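Septation protein imp2 (Schizosaccharomyces pombe, PDB 5C1F) links cytoskeletal proteins to membranes through its phospholipid-binding F-BAR domain and is required for normal septation, including disassembly of the medial ring. Local coordinates at residues H126-K129 with L130-Q134; A135-K138 with A139-Y143; K171-K174 with T175-I179; A198-T201 with N202-S206. All coordinates share one frame; numbering follows the deposited sequence.

Interaction 1 of 4, residues H126-K129 with L130-Q134; sequences HKDK and LSKHQ
Leu130 lies one helical turn beyond His126 and sets its isobutyl branch against the imidazole: CD1 comes to 3.5 Å from His126 CE1, while Leu130 CG stands over one ring face, offset toward the rim. The histidine is brought there by its first torsion (chi1 -169°), which swings the ring to the carbonyl side of its own residue and so toward the next turn. Its NE2 is hydrogen-bonded to Asp17, which should hold the ring in its rotation. Leu130 N also donates to His126 O at 3.0 Å. Ser131 repeats the i to i+4 bond with Lys127 O (2.9 Å, N-H...O 142°), and its CB rests near the same carbonyl oxygen. Lys132 contacts Asp128 twice, through backbone and side chain. Its backbone N donates to Asp128 O at 2.9 Å, and its chain, bent at chi2 (-50°), folds back over that carbonyl, so that CE approaches Asp128 OD1 to 3.2 Å and NZ completes a long salt bridge to OD1 at 3.6 Å. Asp128 OD2 is engaged by Ser196. His133 adds the last bond, N to Lys129 O at 3.2 Å; the Lys129 chain is extended and its NZ forms a salt bridge with Asp17, with Trp200 and Tyr197 offering cation-pi contacts. All these residues belong to helix 69-155, a long helix of the F-BAR domain. Lys129, Lys132 and His133 pack on helix 162-252, Tyr20 of helix 18-59 stacks on His126, and Pro277 of the second subunit touches His133.

Interaction 2 of 4, residues A135-K138 with A139-Y143; sequences ALVK and AQDKY
Lys138 and Lys142 run side by side across one turn of helix, both pointing the same way, with their CE atoms 4.1 Å apart. Both chains are extended beyond CG, which leaves the NZ atoms 4.8 Å from each other; like charges this close would probably repel mildly, while the methylene groups still pack alongside. The other lateral pair is Val137 and Asp141, where CG1 of the valine meets OD2 of the aspartate at 3.5 Å. With CG on the side of its backbone N (chi1 -76°), the Asp141 carboxylate leans back over the preceding turn, and OD2 comes to 3.1 Å from Val137 O, an approach of two acceptors and not a bond. These pairs decorate helix 69-155, one of the long helices of the F-BAR domain, another side of which packs on helix 162-252: Leu136, Gln140 and Tyr143 reach Tyr186 there. Backbone bonds form the usual i to i+4 series. Gln140 N donates to Leu136 O at 2.7 Å, Asp141 N to Val137 O at 2.9 Å, and Ala139 N to Ala135 O. Lys142 N reaches Lys138 O at 3.3 Å. Across the dimer, Gln140 NE2 makes a weak hydrogen bond to Tyr282 of the second subunit, and Pro277 and Pro288 of that subunit pack on Leu136 and Gln140.

Interaction 3 of 4, residues K171-K174 with T175-I179; sequences KLNK and TQNAI
Residues 171-174 and 175-179 follow one another without a gap on helix 162-252, a long helix of the F-BAR domain, and the i to i+4 bonds lengthen along it. Thr175 N lies 2.9 Å from Lys171 O, Gln176 N 3.0 Å from Leu172 O and Asn177 N 3.2 Å from Asn173 O; Ala178 N to Lys174 O is weak, and Ile179 N bonds Gln176 O, three residues back. Lys171 O is gripped twice, because Thr175 OG1 also donates to it at 2.6 Å. The hydroxyl and the amide arrive from opposite faces of the carbonyl plane. A threonine first torsion of -54° puts OG1 beside its own backbone N and aims it back at the previous turn, the familiar way for a helical threonine to satisfy its hydroxyl internally. The residue is buried, with Val150 and Tyr153 of helix 69-155 packed against it. Leu172, also in contact with Tyr153, crosses the side chain of Gln176: CD1 lies 3.9 Å from NE2 in the modelled conformer, one of two. On the exposed side Asn173 and Asn177 meet through their amides, whose planes are turned 79° apart. Asn177 carries its amide back above Asn173 O, and its ND2 also donates weakly to Asn173 OD1 at 3.3 Å, bent to an N-H...O angle of 125°.

Interaction 4 of 4, residues A198-T201 with N202-S206; sequences ARWT and NEWRS
Trp200 and Trp204 lie side by side one helical turn apart, and their backbones are joined: Trp204 N donates to Trp200 O at 2.9 Å. Glu203 N is satisfied by Arg199 O at 3.0 Å and Arg205 N by Thr201 O at 3.2 Å. Asn202 N reaches Ala198 O only weakly, at 3.4 Å. Side-chain donors use partners outside the two segments. The indole NE1 of Trp204 donates to the carbonyl of Phe12, Thr201 OG1 bonds Tyr197 O one turn back, and Arg205 NH1 reaches the carbonyl of Gln300 in the second subunit. The carbon contact between the tryptophans is a CH-pi one: Trp204 CB sits over the face of the Trp200 six-membered ring, 4.0 Å from its centroid and 13° off the normal. Both side chains hold CG opposite the backbone N, which makes the indoles point the same way with planes only 9° apart. They are slid along so far that the rings barely overlap. Trp13 meets Trp204 edge to face, and Trp200 also packs on Ile122 and Val125 of helix 69-155. This aromatic layer joins the N-terminal segment to two neighbouring long helices of the F-BAR helical bundle.

In the fold
Interactions 1 and 2 follow each other directly on helix 69-155, their centres 14 Å apart. Interactions 3 and 4 share helix 162-252. Their centres are about 40 Å apart. The helices run antiparallel, so interaction 1 faces interaction 4 and interaction 2 faces interaction 3. The first of these pairs has centres 14 Å apart: His126 CD2 packs on Trp200 CH2 at 3.5 Å, and Asp128 OD2 lies 3.3 Å from Arg199 NH2 in a weak ion pair. Farther toward the tip, interaction 2 touches interaction 3, where Tyr143 CE1 is 3.9 Å from Ile179 CG2. Interactions 1, 2 and 4 each contact the C-terminal part of the second subunit.

Interaction 1 of 4, residues H126-K129 with L130-Q134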
loop_
_atom_site.group_PDB
_atom_site.type_symbol
_atom_site.label_atom_id
_atom_site.label_comp_id
_atom_site.label_asym_id
_atom_site.label_seq_id
_atom_site.Cartn_x
_atom_site.Cartn_y
_atom_site.Cartn_z
ATOM N N HIS A 126 -2.496 -53.048 5.219
ATOM C CA HIS A 126 -1.252 -53.145 5.972
ATOM C C HIS A 126 -1.450 -53.877 7.300
ATOM O O HIS A 126 -0.609 -54.682 7.701
ATOM C CB HIS A 126 -0.677 -51.751 6.219
ATOM C CG HIS A 126 0.720 -51.760 6.756
ATOM N ND1 HIS A 126 1.017 -51.440 8.063
ATOM C CD2 HIS A 126 1.900 -52.050 6.161
ATOM C CE1 HIS A 126 2.322 -51.532 8.249
ATOM N NE2 HIS A 126 2.881 -51.901 7.111
ATOM N N LYS A 127 -2.561 -53.598 7.977
ATOM C CA LYS A 127 -2.869 -54.263 9.241
ATOM C C LYS A 127 -3.075 -55.758 9.041
ATOM O O LYS A 127 -2.656 -56.565 9.873
ATOM C CB LYS A 127 -4.108 -53.651 9.897
ATOM C CG LYS A 127 -3.826 -52.412 10.736
ATOM C CD LYS A 127 -5.085 -51.932 11.448
ATOM C CE LYS A 127 -4.804 -50.739 12.353
ATOM N NZ LYS A 127 -4.310 -49.567 11.584
ATOM N N ASP A 128 -3.722 -56.123 7.937
ATOM C CA ASP A 128 -3.945 -57.527 7.615
ATOM C C ASP A 128 -2.625 -58.216 7.285
ATOM O O ASP A 128 -2.414 -59.372 7.648
ATOM C CB ASP A 128 -4.924 -57.669 6.447
ATOM C CG ASP A 128 -5.283 -59.116 6.157
ATOM O OD1 ASP A 128 -6.135 -59.676 6.878
ATOM O OD2 ASP A 128 -4.721 -59.694 5.202
ATOM N N LYS A 129 -1.738 -57.498 6.602
ATOM C CA LYS A 129 -0.425 -58.029 6.251
ATOM C C LYS A 129 0.373 -58.377 7.501
ATOM O O LYS A 129 0.959 -59.453 7.597
ATOM C CB LYS A 129 0.355 -57.031 5.396
ATOM C CG LYS A 129 1.766 -57.486 5.053
ATOM C CD LYS A 129 2.620 -56.323 4.575
ATOM C CE LYS A 129 4.080 -56.728 4.434
ATOM N NZ LYS A 129 4.970 -55.559 4.183
ATOM N N LEU A 130 0.389 -57.461 8.463
ATOM C CA LEU A 130 1.091 -57.707 9.714
ATOM C C LEU A 130 0.367 -58.770 10.536
ATOM O O LEU A 130 1.001 -59.553 11.244
ATOM C CB LEU A 130 1.235 -56.410 10.515
ATOM C CG LEU A 130 2.044 -55.304 9.828
ATOM C CD1 LEU A 130 2.105 -54.051 10.693
ATOM C CD2 LEU A 130 3.445 -55.792 9.480
ATOM N N SER A 131 -0.958 -58.804 10.430
ATOM C CA SER A 131 -1.754 -59.781 11.165
ATOM C C SER A 131 -1.448 -61.207 10.717
ATOM O O SER A 131 -1.246 -62.094 11.550
ATOM C CB SER A 131 -3.246 -59.494 11.003
ATOM O OG SER A 131 -4.022 -60.431 11.730
ATOM N N LYS A 132 -1.416 -61.429 9.406
ATOM C CA LYS A 132 -1.083 -62.751 8.883
ATOM C C LYS A 132 0.347 -63.130 9.262
ATOM O O LYS A 132 0.610 -64.268 9.640
ATOM C CB LYS A 132 -1.251 -62.806 7.362
ATOM C CG LYS A 132 -2.632 -62.422 6.851
ATOM C CD LYS A 132 -3.742 -63.165 7.568
ATOM C CE LYS A 132 -5.102 -62.742 7.031
ATOM N NZ LYS A 132 -6.212 -63.117 7.946
ATOM N N HIS A 133 1.263 -62.166 9.171
ATOM C CA HIS A 133 2.673 -62.424 9.455
ATOM C C HIS A 133 2.881 -62.869 10.899
ATOM O O HIS A 133 3.689 -63.760 11.168
ATOM C CB HIS A 133 3.523 -61.184 9.160
ATOM C CG HIS A 133 4.995 -61.461 9.126
ATOM N ND1 HIS A 133 5.781 -61.459 10.258
ATOM C CD2 HIS A 133 5.821 -61.764 8.097
ATOM C CE1 HIS A 133 7.029 -61.742 9.928
ATOM N NE2 HIS A 133 7.079 -61.931 8.622
ATOM N N GLN A 134 2.152 -62.251 11.823
ATOM C CA GLN A 134 2.170 -62.674 13.221
ATOM C C GLN A 134 1.668 -64.106 13.351
ATOM O O GLN A 134 2.252 -64.913 14.073
ATOM C CB GLN A 134 1.318 -61.745 14.087
ATOM C CG GLN A 134 1.877 -60.344 14.239
ATOM C CD GLN A 134 0.901 -59.402 14.915
ATOM O OE1 GLN A 134 0.332 -58.517 14.275
ATOM N NE2 GLN A 134 0.703 -59.585 16.216
#

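Interaction 2 of 4, residues A135-K138 with A139-Y143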
loop_
_atom_site.group_PDB
_atom_site.type_symbol
_atom_site.label_atom_id
_atom_site.label_comp_id
_atom_site.label_asym_id
_atom_site.label_seq_id
_atom_site.Cartn_x
_atom_site.Cartn_y
_atom_site.Cartn_z
ATOM N N ALA A 135 0.581 -64.412 12.648
ATOM C CA ALA A 135 -0.003 -65.748 12.672
ATOM C C ALA A 135 0.963 -66.767 12.090
ATOM O O ALA A 135 1.001 -67.920 12.523
ATOM C CB ALA A 135 -1.319 -65.769 11.910
ATOM N N LEU A 136 1.744 -66.337 11.107
ATOM C CA LEU A 136 2.731 -67.209 10.488
ATOM C C LEU A 136 3.847 -67.559 11.465
ATOM O O LEU A 136 4.251 -68.716 11.569
ATOM C CB LEU A 136 3.316 -66.557 9.238
ATOM C CG LEU A 136 4.449 -67.333 8.568
ATOM C CD1 LEU A 136 4.006 -68.745 8.249
ATOM C CD2 LEU A 136 4.896 -66.621 7.310
ATOM N N VAL A 137 4.340 -66.550 12.177
ATOM C CA VAL A 137 5.399 -66.743 13.158
ATOM C C VAL A 137 4.917 -67.631 14.305
ATOM O O VAL A 137 5.624 -68.537 14.743
ATOM C CB VAL A 137 5.901 -65.392 13.708
ATOM C CG1 VAL A 137 6.850 -65.602 14.877
ATOM C CG2 VAL A 137 6.579 -64.598 12.603
ATOM N N LYS A 138 3.700 -67.376 14.772
ATOM C CA LYS A 138 3.097 -68.176 15.828
ATOM C C LYS A 138 2.929 -69.635 15.405
ATOM O O LYS A 138 3.130 -70.549 16.209
ATOM C CB LYS A 138 1.741 -67.588 16.233
ATOM C CG LYS A 138 1.066 -68.318 17.381
ATOM C CD LYS A 138 -0.286 -67.705 17.713
ATOM C CE LYS A 138 -0.974 -68.463 18.840
ATOM N NZ LYS A 138 -2.293 -67.863 19.190
ATOM N N ALA A 139 2.564 -69.850 14.144
ATOM C CA ALA A 139 2.359 -71.201 13.624
ATOM C C ALA A 139 3.692 -71.888 13.352
ATOM O O ALA A 139 3.849 -73.081 13.604
ATOM C CB ALA A 139 1.515 -71.163 12.362
ATOM N N GLN A 140 4.645 -71.126 12.829
ATOM C CA GLN A 140 5.985 -71.636 12.571
ATOM C C GLN A 140 6.674 -72.055 13.872
ATOM O O GLN A 140 7.366 -73.075 13.918
ATOM C CB GLN A 140 6.817 -70.581 11.840
ATOM C CG GLN A 140 8.243 -70.999 11.530
ATOM C CD GLN A 140 9.070 -69.853 10.968
ATOM O OE1 GLN A 140 8.626 -68.707 10.948
ATOM N NE2 GLN A 140 10.277 -70.161 10.509
ATOM N N ASP A 141 6.473 -71.268 14.928
ATOM C CA ASP A 141 7.071 -71.555 16.231
ATOM C C ASP A 141 6.515 -72.825 16.863
ATOM O O ASP A 141 7.273 -73.625 17.404
ATOM C CB ASP A 141 6.864 -70.379 17.188
ATOM C CG ASP A 141 7.791 -69.219 16.896
ATOM O OD1 ASP A 141 8.886 -69.449 16.336
ATOM O OD2 ASP A 141 7.427 -68.075 17.236
ATOM N N LYS A 142 5.197 -73.004 16.809
ATOM C CA LYS A 142 4.571 -74.204 17.359
ATOM C C LYS A 142 5.139 -75.445 16.688
ATOM O O LYS A 142 5.530 -76.407 17.354
ATOM C CB LYS A 142 3.051 -74.167 17.184
ATOM C CG LYS A 142 2.334 -73.235 18.143
ATOM C CD LYS A 142 0.826 -73.390 18.024
ATOM C CE LYS A 142 0.093 -72.387 18.899
ATOM N NZ LYS A 142 -1.388 -72.518 18.778
ATOM N N TYR A 143 5.196 -75.404 15.364
ATOM C CA TYR A 143 5.708 -76.516 14.576
ATOM C C TYR A 143 7.201 -76.725 14.812
ATOM O O TYR A 143 7.685 -77.856 14.813
ATOM C CB TYR A 143 5.418 -76.270 13.094
ATOM C CG TYR A 143 6.032 -77.271 12.150
ATOM C CD1 TYR A 143 5.587 -78.585 12.114
ATOM C CD2 TYR A 143 7.043 -76.895 11.279
ATOM C CE1 TYR A 143 6.147 -79.501 11.240
ATOM C CE2 TYR A 143 7.604 -77.799 10.402
ATOM C CZ TYR A 143 7.154 -79.098 10.385
ATOM O OH TYR A 143 7.718 -79.995 9.510
#

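Interaction 3 of 4, residues K171-K174 with T175-I179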
loop_
_atom_site.group_PDB
_atom_site.type_symbol
_atom_site.label_atom_id
_atom_site.label_comp_id
_atom_site.label_asym_id
_atom_site.label_seq_id
_atom_site.Cartn_x
_atom_site.Cartn_y
_atom_site.Cartn_z
ATOM N N LYS A 171 4.900 -89.706 25.472
ATOM C CA LYS A 171 5.037 -88.293 25.134
ATOM C C LYS A 171 5.533 -88.130 23.705
ATOM O O LYS A 171 5.089 -87.239 22.980
ATOM C CB LYS A 171 6.003 -87.591 26.093
ATOM C CG LYS A 171 5.547 -87.536 27.536
ATOM C CD LYS A 171 6.693 -87.104 28.444
ATOM C CE LYS A 171 6.260 -87.064 29.898
ATOM N NZ LYS A 171 7.324 -86.535 30.792
ATOM N N LEU A 172 6.468 -88.990 23.315
ATOM C CA LEU A 172 7.018 -88.968 21.968
ATOM C C LEU A 172 5.930 -89.252 20.945
ATOM O O LEU A 172 5.826 -88.569 19.926
ATOM C CB LEU A 172 8.153 -89.985 21.831
ATOM C CG LEU A 172 8.701 -90.217 20.421
ATOM C CD1 LEU A 172 9.221 -88.923 19.818
ATOM C CD2 LEU A 172 9.791 -91.276 20.434
ATOM N N ASN A 173 5.112 -90.259 21.225
ATOM C CA ASN A 173 4.054 -90.642 20.305
ATOM C C ASN A 173 2.982 -89.564 20.210
ATOM O O ASN A 173 2.467 -89.286 19.128
ATOM C CB ASN A 173 3.427 -91.969 20.725
ATOM C CG ASN A 173 2.817 -92.713 19.555
ATOM O OD1 ASN A 173 1.788 -92.307 19.016
ATOM N ND2 ASN A 173 3.453 -93.807 19.153
ATOM N N LYS A 174 2.655 -88.953 21.343
ATOM C CA LYS A 174 1.659 -87.891 21.364
ATOM C C LYS A 174 2.153 -86.670 20.592
ATOM O O LYS A 174 1.377 -85.995 19.917
ATOM C CB LYS A 174 1.315 -87.497 22.802
ATOM C CG LYS A 174 -0.012 -86.767 22.933
ATOM C CD LYS A 174 -0.039 -85.847 24.140
ATOM C CE LYS A 174 0.835 -84.623 23.916
ATOM N NZ LYS A 174 0.689 -83.626 25.012
ATOM N N THR A 175 3.451 -86.399 20.693
ATOM C CA THR A 175 4.052 -85.236 20.049
ATOM C C THR A 175 4.153 -85.430 18.537
ATOM O O THR A 175 4.012 -84.478 17.770
ATOM C CB THR A 175 5.456 -84.937 20.628
ATOM O OG1 THR A 175 5.366 -84.804 22.050
ATOM C CG2 THR A 175 6.019 -83.649 20.048
ATOM N N GLN A 176 4.402 -86.667 18.118
ATOM C CA GLN A 176 4.496 -86.992 16.698
ATOM C C GLN A 176 3.148 -86.842 15.993
ATOM O O GLN A 176 3.088 -86.397 14.845
ATOM C CB GLN A 176 5.035 -88.413 16.508
ATOM C CG GLN A 176 6.532 -88.545 16.751
ATOM C CD GLN A 176 7.017 -89.981 16.700
ATOM O OE1 GLN A 176 6.275 -90.911 17.015
ATOM N NE2 GLN A 176 8.270 -90.167 16.299
ATOM N N ASN A 177 2.070 -87.207 16.682
ATOM C CA ASN A 177 0.730 -87.097 16.112
ATOM C C ASN A 177 0.274 -85.645 16.035
ATOM O O ASN A 177 -0.653 -85.312 15.294
ATOM C CB ASN A 177 -0.271 -87.924 16.924
ATOM C CG ASN A 177 0.030 -89.409 16.880
ATOM O OD1 ASN A 177 0.713 -89.887 15.973
ATOM N ND2 ASN A 177 -0.475 -90.149 17.862
ATOM N N ALA A 178 0.934 -84.783 16.803
ATOM C CA ALA A 178 0.627 -83.358 16.803
ATOM C C ALA A 178 1.309 -82.652 15.638
ATOM O O ALA A 178 0.899 -81.562 15.239
ATOM C CB ALA A 178 1.046 -82.725 18.122
ATOM N N ILE A 179 2.350 -83.283 15.101
ATOM C CA ILE A 179 3.127 -82.711 14.004
ATOM C C ILE A 179 2.273 -82.482 12.758
ATOM O O ILE A 179 2.350 -81.427 12.130
ATOM C CB ILE A 179 4.320 -83.617 13.629
ATOM C CG1 ILE A 179 5.317 -83.695 14.785
ATOM C CG2 ILE A 179 5.013 -83.106 12.377
ATOM C CD1 ILE A 179 6.023 -82.393 15.067
#

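Interaction 4 of 4, residues A198-T201 with N202-S206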
loop_
_atom_site.group_PDB
_atom_site.type_symbol
_atom_site.label_atom_id
_atom_site.label_comp_id
_atom_site.label_asym_id
_atom_site.label_seq_id
_atom_site.Cartn_x
_atom_site.Cartn_y
_atom_site.Cartn_z
ATOM N N ALA A 198 0.869 -60.457 -1.649
ATOM C CA ALA A 198 0.520 -60.222 -3.043
ATOM C C ALA A 198 -0.463 -59.067 -3.147
ATOM O O ALA A 198 -0.324 -58.195 -4.005
ATOM C CB ALA A 198 -0.064 -61.477 -3.671
ATOM N N ARG A 199 -1.455 -59.062 -2.262
ATOM C CA ARG A 199 -2.440 -57.992 -2.233
ATOM C C ARG A 199 -1.798 -56.683 -1.790
ATOM O O ARG A 199 -2.144 -55.610 -2.289
ATOM C CB ARG A 199 -3.606 -58.351 -1.309
ATOM C CG ARG A 199 -4.479 -59.483 -1.829
ATOM C CD ARG A 199 -5.787 -59.575 -1.061
ATOM N NE ARG A 199 -5.570 -59.762 0.371
ATOM C CZ ARG A 199 -5.557 -60.944 0.976
ATOM N NH1 ARG A 199 -5.751 -62.054 0.277
ATOM N NH2 ARG A 199 -5.350 -61.018 2.285
ATOM N N TRP A 200 -0.852 -56.781 -0.861
ATOM C CA TRP A 200 -0.148 -55.609 -0.354
ATOM C C TRP A 200 0.685 -54.925 -1.435
ATOM O O TRP A 200 0.670 -53.701 -1.556
ATOM C CB TRP A 200 0.752 -55.994 0.819
ATOM C CG TRP A 200 1.765 -54.943 1.130
ATOM C CD1 TRP A 200 3.106 -55.001 0.890
ATOM C CD2 TRP A 200 1.516 -53.660 1.713
ATOM N NE1 TRP A 200 3.710 -53.837 1.300
ATOM C CE2 TRP A 200 2.754 -52.997 1.808
ATOM C CE3 TRP A 200 0.365 -53.011 2.169
ATOM C CZ2 TRP A 200 2.874 -51.716 2.342
ATOM C CZ3 TRP A 200 0.486 -51.739 2.697
ATOM C CH2 TRP A 200 1.732 -51.106 2.780
ATOM N N THR A 201 1.413 -55.724 -2.206
ATOM C CA THR A 201 2.253 -55.215 -3.285
ATOM C C THR A 201 1.435 -54.427 -4.304
ATOM O O THR A 201 1.843 -53.348 -4.740
ATOM C CB THR A 201 2.999 -56.361 -4.001
ATOM O OG1 THR A 201 3.956 -56.944 -3.105
ATOM C CG2 THR A 201 3.723 -55.851 -5.237
ATOM N N ASN A 202 0.275 -54.962 -4.669
ATOM C CA ASN A 202 -0.600 -54.297 -5.630
ATOM C C ASN A 202 -1.234 -53.029 -5.073
ATOM O O ASN A 202 -1.364 -52.029 -5.777
ATOM C CB ASN A 202 -1.698 -55.252 -6.099
ATOM C CG ASN A 202 -1.285 -56.061 -7.311
ATOM O OD1 ASN A 202 -0.578 -55.565 -8.189
ATOM N ND2 ASN A 202 -1.726 -57.313 -7.368
ATOM N N GLU A 203 -1.628 -53.077 -3.805
ATOM C CA GLU A 203 -2.341 -51.969 -3.186
ATOM C C GLU A 203 -1.409 -50.798 -2.899
ATOM O O GLU A 203 -1.777 -49.640 -3.092
ATOM C CB GLU A 203 -3.024 -52.429 -1.899
ATOM C CG GLU A 203 -4.414 -51.856 -1.710
ATOM C CD GLU A 203 -5.349 -52.216 -2.849
ATOM O OE1 GLU A 203 -5.426 -53.412 -3.203
ATOM O OE2 GLU A 203 -5.997 -51.299 -3.398
ATOM N N TRP A 204 -0.199 -51.102 -2.440
ATOM C CA TRP A 204 0.777 -50.061 -2.154
ATOM C C TRP A 204 1.252 -49.412 -3.444
ATOM O O TRP A 204 1.550 -48.218 -3.470
ATOM C CB TRP A 204 1.967 -50.618 -1.370
ATOM C CG TRP A 204 3.002 -49.580 -1.054
ATOM C CD1 TRP A 204 4.311 -49.584 -1.437
ATOM C CD2 TRP A 204 2.809 -48.375 -0.301
ATOM N NE1 TRP A 204 4.948 -48.464 -0.960
ATOM C CE2 TRP A 204 4.047 -47.706 -0.258
ATOM C CE3 TRP A 204 1.711 -47.802 0.349
ATOM C CZ2 TRP A 204 4.217 -46.490 0.401
ATOM C CZ3 TRP A 204 1.882 -46.596 1.005
ATOM C CH2 TRP A 204 3.124 -45.953 1.025
ATOM N N ARG A 205 1.321 -50.199 -4.513
ATOM C CA ARG A 205 1.618 -49.655 -5.834
ATOM C C ARG A 205 0.562 -48.633 -6.231
ATOM O O ARG A 205 0.884 -47.530 -6.666
ATOM C CB ARG A 205 1.687 -50.766 -6.884
ATOM C CG ARG A 205 1.275 -50.302 -8.275
ATOM C CD ARG A 205 1.372 -51.417 -9.300
ATOM N NE ARG A 205 0.682 -51.078 -10.542
ATOM C CZ ARG A 205 1.128 -50.201 -11.437
ATOM N NH1 ARG A 205 2.268 -49.555 -11.231
ATOM N NH2 ARG A 205 0.429 -49.963 -12.537
ATOM N N SER A 206 -0.703 -49.013 -6.073
ATOM C CA SER A 206 -1.822 -48.140 -6.396
ATOM C C SER A 206 -1.788 -46.882 -5.535
ATOM O O SER A 206 -2.033 -45.777 -6.020
ATOM C CB SER A 206 -3.147 -48.883 -6.204
ATOM O OG SER A 206 -4.252 -48.022 -6.405
#